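Local atomic coordinates of benzoylformate Decarboxylase (Polynucleobacter necessarius, PDB entry 4K9Q), a protein that binds thiamine diphosphate and a magnesium ion and probably decarboxylates benzoylformate, as a member of the thiamine diphosphate-dependent enzyme family. Residues G137-Q151 with V170-P182. Sequence-based numbering, arbitrary orientation.
Sequences GAFMRAYATAMQQPQ and VDVARTVSTRQGP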
ATOM      1  N   GLY A 137      14.873 -13.406  14.930  1.00 11.82           N
ATOM      2  CA  GLY A 137      13.491 -13.280  15.363  1.00 11.95           C
ATOM      3  C   GLY A 137      12.515 -13.065  14.220  1.00 12.38           C
ATOM      4  O   GLY A 137      11.373 -13.518  14.291  1.00 11.58           O
ATOM      5  N   ALA A 138      12.954 -12.359  13.176  1.00 12.14           N
ATOM      6  CA  ALA A 138      12.118 -12.132  11.990  1.00 10.09           C
ATOM      7  C   ALA A 138      11.868 -13.438  11.229  1.00 12.83           C
ATOM      8  O   ALA A 138      10.759 -13.675  10.712  1.00 12.18           O
ATOM      9  CB  ALA A 138      12.738 -11.074  11.083  1.00 12.59           C
ATOM     10  N   PHE A 139      12.888 -14.294  11.161  1.00 11.62           N
ATOM     11  CA  PHE A 139      12.689 -15.626  10.603  1.00 11.86           C
ATOM     12  C   PHE A 139      11.680 -16.446  11.420  1.00 10.18           C
ATOM     13  O   PHE A 139      10.836 -17.153  10.854  1.00 10.62           O
ATOM     14  CB  PHE A 139      14.017 -16.373  10.447  1.00 11.69           C
ATOM     15  CG  PHE A 139      14.707 -16.113   9.129  1.00 11.58           C
ATOM     16  CD1 PHE A 139      14.527 -16.976   8.059  1.00 14.17           C
ATOM     17  CD2 PHE A 139      15.519 -15.001   8.963  1.00 10.40           C
ATOM     18  CE1 PHE A 139      15.163 -16.750   6.831  1.00 12.46           C
ATOM     19  CE2 PHE A 139      16.165 -14.768   7.741  1.00 12.85           C
ATOM     20  CZ  PHE A 139      15.981 -15.645   6.676  1.00 10.35           C
ATOM     21  N   MET A 140      11.759 -16.357  12.749  1.00 11.79           N
ATOM     22  CA  MET A 140      10.778 -17.058  13.573  1.00 11.56           C
ATOM     23  C   MET A 140       9.358 -16.522  13.337  1.00  9.73           C
ATOM     24  O   MET A 140       8.413 -17.296  13.204  1.00 11.06           O
ATOM     25  CB  MET A 140      11.128 -16.974  15.060  1.00 12.44           C
ATOM     26  CG  MET A 140      10.201 -17.813  15.932  1.00 12.84           C
ATOM     27  SD  MET A 140      10.304 -19.573  15.567  1.00 14.45           S
ATOM     28  CE  MET A 140       8.594 -19.945  15.166  1.00 15.73           C
ATOM     29  N   ARG A 141       9.206 -15.200  13.306  1.00  9.66           N
ATOM     30  CA  ARG A 141       7.891 -14.611  13.044  1.00 11.90           C
ATOM     31  C   ARG A 141       7.419 -14.981  11.640  1.00 12.18           C
ATOM     32  O   ARG A 141       6.234 -15.210  11.418  1.00 11.16           O
ATOM     33  CB  ARG A 141       7.927 -13.091  13.223  1.00 11.10           C
ATOM     34  CG  ARG A 141       6.586 -12.396  12.964  1.00 11.52           C
ATOM     35  CD  ARG A 141       6.588 -10.955  13.478  1.00 13.62           C
ATOM     36  NE  ARG A 141       5.368 -10.279  13.051  1.00 13.04           N
ATOM     37  CZ  ARG A 141       5.160  -8.967  13.100  1.00 13.25           C
ATOM     38  NH1 ARG A 141       6.082  -8.143  13.591  1.00 12.81           N
ATOM     39  NH2 ARG A 141       4.004  -8.478  12.668  1.00 14.63           N
ATOM     40  N   ALA A 142       8.350 -15.035  10.689  1.00 11.22           N
ATOM     41  CA  ALA A 142       8.015 -15.454   9.323  1.00 10.60           C
ATOM     42  C   ALA A 142       7.450 -16.883   9.316  1.00  9.96           C
ATOM     43  O   ALA A 142       6.387 -17.141   8.740  1.00 10.91           O
ATOM     44  CB  ALA A 142       9.245 -15.346   8.403  1.00  9.96           C
ATOM     45  N   TYR A 143       8.152 -17.800   9.975  1.00  8.68           N
ATOM     46  CA  TYR A 143       7.706 -19.184  10.078  1.00 10.32           C
ATOM     47  C   TYR A 143       6.331 -19.272  10.747  1.00 11.88           C
ATOM     48  O   TYR A 143       5.435 -19.956  10.251  1.00 12.58           O
ATOM     49  CB  TYR A 143       8.730 -20.009  10.878  1.00 12.32           C
ATOM     50  CG  TYR A 143       8.355 -21.466  11.071  1.00 11.30           C
ATOM     51  CD1 TYR A 143       7.408 -21.846  12.016  1.00 14.16           C
ATOM     52  CD2 TYR A 143       8.975 -22.467  10.330  1.00 13.63           C
ATOM     53  CE1 TYR A 143       7.069 -23.172  12.198  1.00 14.10           C
ATOM     54  CE2 TYR A 143       8.640 -23.797  10.504  1.00 14.08           C
ATOM     55  CZ  TYR A 143       7.682 -24.145  11.441  1.00 15.80           C
ATOM     56  OH  TYR A 143       7.359 -25.476  11.614  1.00 17.38           O
ATOM     57  N   ALA A 144       6.184 -18.581  11.876  1.00 11.36           N
ATOM     58  CA  ALA A 144       4.935 -18.597  12.640  1.00 12.64           C
ATOM     59  C   ALA A 144       3.776 -18.080  11.808  1.00 12.43           C
ATOM     60  O   ALA A 144       2.697 -18.671  11.790  1.00 16.14           O
ATOM     61  CB  ALA A 144       5.075 -17.774  13.902  1.00 11.27           C
ATOM     62  N   THR A 145       4.002 -16.974  11.109  1.00  9.78           N
ATOM     63  CA  THR A 145       2.944 -16.375  10.298  1.00 11.74           C
ATOM     64  C   THR A 145       2.534 -17.304   9.160  1.00 11.35           C
ATOM     65  O   THR A 145       1.344 -17.490   8.879  1.00 13.34           O
ATOM     66  CB  THR A 145       3.385 -15.027   9.730  1.00 13.50           C
ATOM     67  OG1 THR A 145       3.735 -14.145  10.810  1.00 13.76           O
ATOM     68  CG2 THR A 145       2.268 -14.411   8.890  1.00 12.49           C
ATOM     69  N   ALA A 146       3.523 -17.898   8.506  1.00 12.07           N
ATOM     70  CA  ALA A 146       3.267 -18.765   7.362  1.00  9.93           C
ATOM     71  C   ALA A 146       2.532 -20.047   7.750  1.00 13.14           C
ATOM     72  O   ALA A 146       1.680 -20.527   7.001  1.00 11.26           O
ATOM     73  CB  ALA A 146       4.582 -19.109   6.652  1.00 11.48           C
ATOM     74  N   MET A 147       2.867 -20.599   8.917  1.00 11.51           N
ATOM     75  CA  MET A 147       2.403 -21.930   9.295  1.00 11.51           C
ATOM     76  C   MET A 147       1.044 -21.982  10.003  1.00 12.92           C
ATOM     77  O   MET A 147       0.424 -23.050  10.087  1.00 12.89           O
ATOM     78  CB  MET A 147       3.472 -22.633  10.128  1.00 12.38           C
ATOM     79  CG  MET A 147       4.656 -23.088   9.256  1.00 12.41           C
ATOM     80  SD  MET A 147       4.209 -24.402   8.112  1.00 15.91           S
ATOM     81  CE  MET A 147       4.289 -25.828   9.196  1.00 21.86           C
ATOM     82  N   GLN A 148       0.587 -20.843  10.517  1.00 11.25           N
ATOM     83  CA  GLN A 148      -0.752 -20.766  11.090  1.00 10.67           C
ATOM     84  C   GLN A 148      -1.814 -20.703  10.002  1.00 13.64           C
ATOM     85  O   GLN A 148      -1.614 -20.106   8.943  1.00 12.76           O
ATOM     86  CB  GLN A 148      -0.860 -19.570  12.041  1.00 10.70           C
ATOM     87  CG  GLN A 148       0.105 -19.702  13.199  1.00 12.47           C
ATOM     88  CD  GLN A 148       0.055 -18.540  14.164  1.00 12.23           C
ATOM     89  OE1 GLN A 148       0.141 -18.736  15.377  1.00 14.03           O
ATOM     90  NE2 GLN A 148      -0.082 -17.322  13.641  1.00 12.16           N
ATOM     91  N   GLN A 149      -2.936 -21.354  10.263  1.00 13.15           N
ATOM     92  CA  GLN A 149      -4.010 -21.452   9.280  1.00 14.36           C
ATOM     93  C   GLN A 149      -4.680 -20.089   9.108  1.00 15.62           C
ATOM     94  O   GLN A 149      -4.848 -19.357  10.084  1.00 15.56           O
ATOM     95  CB  GLN A 149      -5.018 -22.478   9.787  1.00 18.00           C
ATOM     96  CG  GLN A 149      -5.814 -23.169   8.726  1.00 17.99           C
ATOM     97  CD  GLN A 149      -6.405 -24.463   9.231  1.00 16.17           C
ATOM     98  OE1 GLN A 149      -7.253 -24.459  10.123  1.00 15.04           O
ATOM     99  NE2 GLN A 149      -5.949 -25.586   8.672  1.00 15.51           N
ATOM    100  N   PRO A 150      -5.049 -19.719   7.866  1.00 15.32           N
ATOM    101  CA  PRO A 150      -4.804 -20.403   6.595  1.00 14.99           C
ATOM    102  C   PRO A 150      -3.354 -20.164   6.194  1.00 12.18           C
ATOM    103  O   PRO A 150      -2.897 -19.016   6.173  1.00 12.61           O
ATOM    104  CB  PRO A 150      -5.748 -19.681   5.627  1.00 14.39           C
ATOM    105  CG  PRO A 150      -5.847 -18.298   6.165  1.00 15.21           C
ATOM    106  CD  PRO A 150      -5.769 -18.440   7.676  1.00 18.22           C
ATOM    107  N   GLN A 151      -2.626 -21.234   5.900  1.00 13.31           N
ATOM    108  CA  GLN A 151      -1.206 -21.100   5.611  1.00 13.08           C
ATOM    109  C   GLN A 151      -0.950 -20.306   4.320  1.00 11.81           C
ATOM    110  O   GLN A 151      -1.827 -20.175   3.459  1.00 10.30           O
ATOM    111  CB  GLN A 151      -0.533 -22.475   5.577  1.00 11.28           C
ATOM    112  CG  GLN A 151      -0.691 -23.254   6.886  1.00 13.98           C
ATOM    113  CD  GLN A 151       0.048 -24.581   6.867  1.00 15.56           C
ATOM    114  OE1 GLN A 151       0.174 -25.222   5.820  1.00 15.34           O
ATOM    115  NE2 GLN A 151       0.542 -25.003   8.032  1.00 16.47           N
ATOM    116  N   VAL A 170      20.428 -14.920  21.598  1.00 37.00           N
ATOM    117  CA  VAL A 170      19.090 -14.974  22.178  1.00 42.11           C
ATOM    118  C   VAL A 170      18.311 -16.136  21.569  1.00 40.25           C
ATOM    119  O   VAL A 170      18.376 -16.382  20.361  1.00 37.34           O
ATOM    120  CB  VAL A 170      18.313 -13.660  21.960  1.00 40.27           C
ATOM    121  CG1 VAL A 170      16.883 -13.796  22.462  0.56 40.34           C
ATOM    122  CG2 VAL A 170      19.020 -12.507  22.661  0.58 39.18           C
ATOM    123  N   ASP A 171      17.594 -16.858  22.423  1.00 34.94           N
ATOM    124  CA  ASP A 171      16.803 -17.998  21.992  1.00 35.78           C
ATOM    125  C   ASP A 171      15.476 -17.484  21.448  1.00 25.64           C
ATOM    126  O   ASP A 171      14.621 -17.044  22.217  1.00 33.38           O
ATOM    127  CB  ASP A 171      16.561 -18.940  23.175  1.00 34.16           C
ATOM    128  CG  ASP A 171      15.921 -20.250  22.759  0.47 33.15           C
ATOM    129  OD1 ASP A 171      16.255 -20.758  21.669  0.54 36.33           O
ATOM    130  OD2 ASP A 171      15.084 -20.772  23.526  0.40 35.99           O
ATOM    131  N   VAL A 172      15.305 -17.512  20.127  1.00 22.91           N
ATOM    132  CA  VAL A 172      14.069 -16.992  19.552  1.00 19.31           C
ATOM    133  C   VAL A 172      13.104 -18.086  19.122  1.00 17.75           C
ATOM    134  O   VAL A 172      11.964 -17.790  18.773  1.00 18.22           O
ATOM    135  CB  VAL A 172      14.311 -16.027  18.357  1.00 18.52           C
ATOM    136  CG1 VAL A 172      15.229 -14.881  18.765  1.00 21.70           C
ATOM    137  CG2 VAL A 172      14.854 -16.776  17.155  1.00 18.99           C
ATOM    138  N   ALA A 173      13.539 -19.341  19.153  1.00 15.52           N
ATOM    139  CA  ALA A 173      12.684 -20.429  18.684  1.00 15.89           C
ATOM    140  C   ALA A 173      11.385 -20.569  19.481  1.00 16.36           C
ATOM    141  O   ALA A 173      11.392 -20.539  20.715  1.00 15.67           O
ATOM    142  CB  ALA A 173      13.440 -21.752  18.669  1.00 20.43           C
ATOM    143  N   ARG A 174      10.286 -20.747  18.751  1.00 16.40           N
ATOM    144  CA  ARG A 174       8.948 -20.906  19.316  1.00 14.92           C
ATOM    145  C   ARG A 174       8.221 -21.974  18.510  1.00 15.12           C
ATOM    146  O   ARG A 174       8.720 -22.409  17.465  1.00 13.76           O
ATOM    147  CB  ARG A 174       8.174 -19.589  19.226  1.00 11.52           C
ATOM    148  CG  ARG A 174       8.733 -18.474  20.110  1.00 14.90           C
ATOM    149  CD  ARG A 174       7.858 -17.219  20.034  1.00 14.44           C
ATOM    150  NE  ARG A 174       8.040 -16.421  18.816  1.00 13.23           N
ATOM    151  CZ  ARG A 174       7.100 -16.228  17.895  1.00 13.34           C
ATOM    152  NH1 ARG A 174       7.347 -15.439  16.851  1.00 14.95           N
ATOM    153  NH2 ARG A 174       5.913 -16.816  18.008  1.00 13.82           N
ATOM    154  N   THR A 175       7.055 -22.407  18.988  1.00 13.69           N
ATOM    155  CA  THR A 175       6.178 -23.249  18.183  1.00 14.05           C
ATOM    156  C   THR A 175       4.774 -22.647  18.096  1.00 12.88           C
ATOM    157  O   THR A 175       4.377 -21.841  18.944  1.00 12.66           O
ATOM    158  CB  THR A 175       6.083 -24.702  18.707  1.00 18.64           C
ATOM    159  OG1 THR A 175       5.356 -24.723  19.940  1.00 18.32           O
ATOM    160  CG2 THR A 175       7.467 -25.303  18.921  1.00 18.36           C
ATOM    161  N   VAL A 176       4.036 -23.042  17.065  1.00 14.05           N
ATOM    162  CA  VAL A 176       2.692 -22.520  16.830  1.00 14.27           C
ATOM    163  C   VAL A 176       1.760 -23.655  16.441  1.00 13.57           C
ATOM    164  O   VAL A 176       2.201 -24.757  16.106  1.00 14.91           O
ATOM    165  CB  VAL A 176       2.675 -21.463  15.697  1.00 14.21           C
ATOM    166  CG1 VAL A 176       3.537 -20.266  16.064  1.00 14.95           C
ATOM    167  CG2 VAL A 176       3.134 -22.078  14.360  1.00 14.43           C
ATOM    168  N   SER A 177       0.461 -23.383  16.486  1.00 12.81           N
ATOM    169  CA  SER A 177      -0.521 -24.317  15.965  1.00 15.33           C
ATOM    170  C   SER A 177      -0.621 -24.095  14.468  1.00 16.04           C
ATOM    171  O   SER A 177      -0.383 -22.985  13.976  1.00 19.30           O
ATOM    172  CB  SER A 177      -1.891 -24.090  16.616  1.00 13.18           C
ATOM    173  OG  SER A 177      -2.386 -22.787  16.356  1.00 16.78           O
ATOM    174  N   THR A 178      -0.989 -25.144  13.743  1.00 14.94           N
ATOM    175  CA  THR A 178      -1.119 -25.063  12.297  1.00 15.39           C
ATOM    176  C   THR A 178      -2.544 -25.370  11.846  1.00 17.55           C
ATOM    177  O   THR A 178      -2.821 -25.471  10.641  1.00 17.09           O
ATOM    178  CB  THR A 178      -0.183 -26.053  11.621  1.00 18.60           C
ATOM    179  OG1 THR A 178      -0.555 -27.388  11.999  1.00 16.70           O
ATOM    180  CG2 THR A 178       1.256 -25.776  12.045  1.00 18.38           C
ATOM    181  N   ARG A 179      -3.439 -25.509  12.821  1.00 13.32           N
ATOM    182  CA  ARG A 179      -4.835 -25.836  12.563  1.00 15.63           C
ATOM    183  C   ARG A 179      -5.710 -25.123  13.571  1.00 15.87           C
ATOM    184  O   ARG A 179      -5.310 -24.933  14.729  1.00 15.68           O
ATOM    185  CB  ARG A 179      -5.106 -27.336  12.744  1.00 18.61           C
ATOM    186  CG  ARG A 179      -4.322 -28.265  11.853  1.00 19.06           C
ATOM    187  CD  ARG A 179      -4.950 -29.649  11.849  1.00 19.18           C
ATOM    188  NE  ARG A 179      -4.961 -30.285  13.170  1.00 16.21           N
ATOM    189  CZ  ARG A 179      -5.390 -31.529  13.380  1.00 18.12           C
ATOM    190  NH1 ARG A 179      -5.378 -32.054  14.602  1.00 20.19           N
ATOM    191  NH2 ARG A 179      -5.822 -32.256  12.354  1.00 18.31           N
ATOM    192  N   GLN A 180      -6.912 -24.760  13.132  1.00 14.47           N
ATOM    193  CA  GLN A 180      -7.959 -24.318  14.039  1.00 14.81           C
ATOM    194  C   GLN A 180      -9.232 -25.079  13.738  1.00 15.49           C
ATOM    195  O   GLN A 180      -9.530 -25.384  12.570  1.00 17.07           O
ATOM    196  CB  GLN A 180      -8.219 -22.830  13.895  1.00 16.56           C
ATOM    197  CG  GLN A 180      -7.139 -21.976  14.491  1.00 17.85           C
ATOM    198  CD  GLN A 180      -7.636 -20.596  14.775  0.68 16.11           C
ATOM    199  OE1 GLN A 180      -7.369 -19.665  14.020  0.74 15.90           O
ATOM    200  NE2 GLN A 180      -8.393 -20.451  15.861  1.00 18.86           N
ATOM    201  N   GLY A 181      -9.969 -25.395  14.796  1.00 17.40           N
ATOM    202  CA  GLY A 181     -11.199 -26.149  14.685  1.00 18.03           C
ATOM    203  C   GLY A 181     -12.429 -25.271  14.596  1.00 15.27           C
ATOM    204  O   GLY A 181     -12.350 -24.045  14.654  1.00 16.70           O
ATOM    205  N   PRO A 182     -13.590 -25.907  14.429  1.00 14.45           N
ATOM    206  CA  PRO A 182     -14.857 -25.218  14.205  1.00 12.35           C
ATOM    207  C   PRO A 182     -15.499 -24.803  15.519  1.00 15.85           C
ATOM    208  O   PRO A 182     -15.235 -25.416  16.547  1.00 18.88           O
ATOM    209  CB  PRO A 182     -15.715 -26.303  13.557  1.00 14.09           C
ATOM    210  CG  PRO A 182     -15.226 -27.571  14.193  1.00 16.95           C
ATOM    211  CD  PRO A 182     -13.741 -27.371  14.420  1.00 14.79           C
TER
HETATM  212  O   HOH W   1       9.702 -13.694  16.655  1.00 17.86           O
HETATM  213  O   HOH W   2      -0.151 -20.591  17.374  1.00 14.43           O
HETATM  214  O   HOH W   3      -4.847 -19.867  12.814  1.00 18.89           O
HETATM  215  O   HOH W   4      -3.205 -22.123  13.476  1.00 19.81           O
HETATM  216  O   HOH W   5      -3.019 -25.600   7.839  1.00 24.37           O
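Met140 lies against the linker 172-174, and its side chain can be followed atom by atom. Met140 CB lies nearest Val172 O, with Val172 CG2 a little farther off. Met140 CG, set anti to the backbone N (chi1 -174°), comes 3.3 Å from Val172 O and also lies over one face of the Arg174 guanidinium. Bends at chi2 and chi3 then bring Met140 SD within 3.4 Å of Arg174 N, a weak N-H...S hydrogen bond, and leave CE beside Arg174 O. The edge of that guanidinium, whose strongest polar partner is Ser303 of the second subunit, holds a water in its plane, which NH1 of Arg174 donates to and which in turn donates to Gly137 O. One turn further along the helix, Ala144 CB meets Val176 CG1 at 3.6 Å. Residues 172-178 run along the side of helix 135-147 turned away from strand 154-159 of the N-terminal parallel sheet, on which the helix packs by Phe139 and Ala142, and the chain leads on from this thiamine diphosphate-binding domain to the central Rossmann-like one. At the last helical residue, Met147 O accepts a hydrogen bond from Gln151 NE2 (2.8 Å) and a CA-H...O contact from Thr178. Gln149 reaches across with an extended chain: Gln149 OE1 accepts a hydrogen bond from Gln180 N at 3.0 Å. The bond is nearly straight at the hydrogen (167°), yet Gln180 N stands above the plane of the Gln149 side-chain carbonyl, off its lone pairs. Gln149 NE2 bonds to Asp314 and to a water shared with Thr178 O. Replacing Gln149 by an alanine would probably leave Gln180 N without this acceptor and Asp314 without this donor. Nearby, Gln148 OE1 takes a water that accepts from Ser177 N, and also bonds Thr302 of the second subunit.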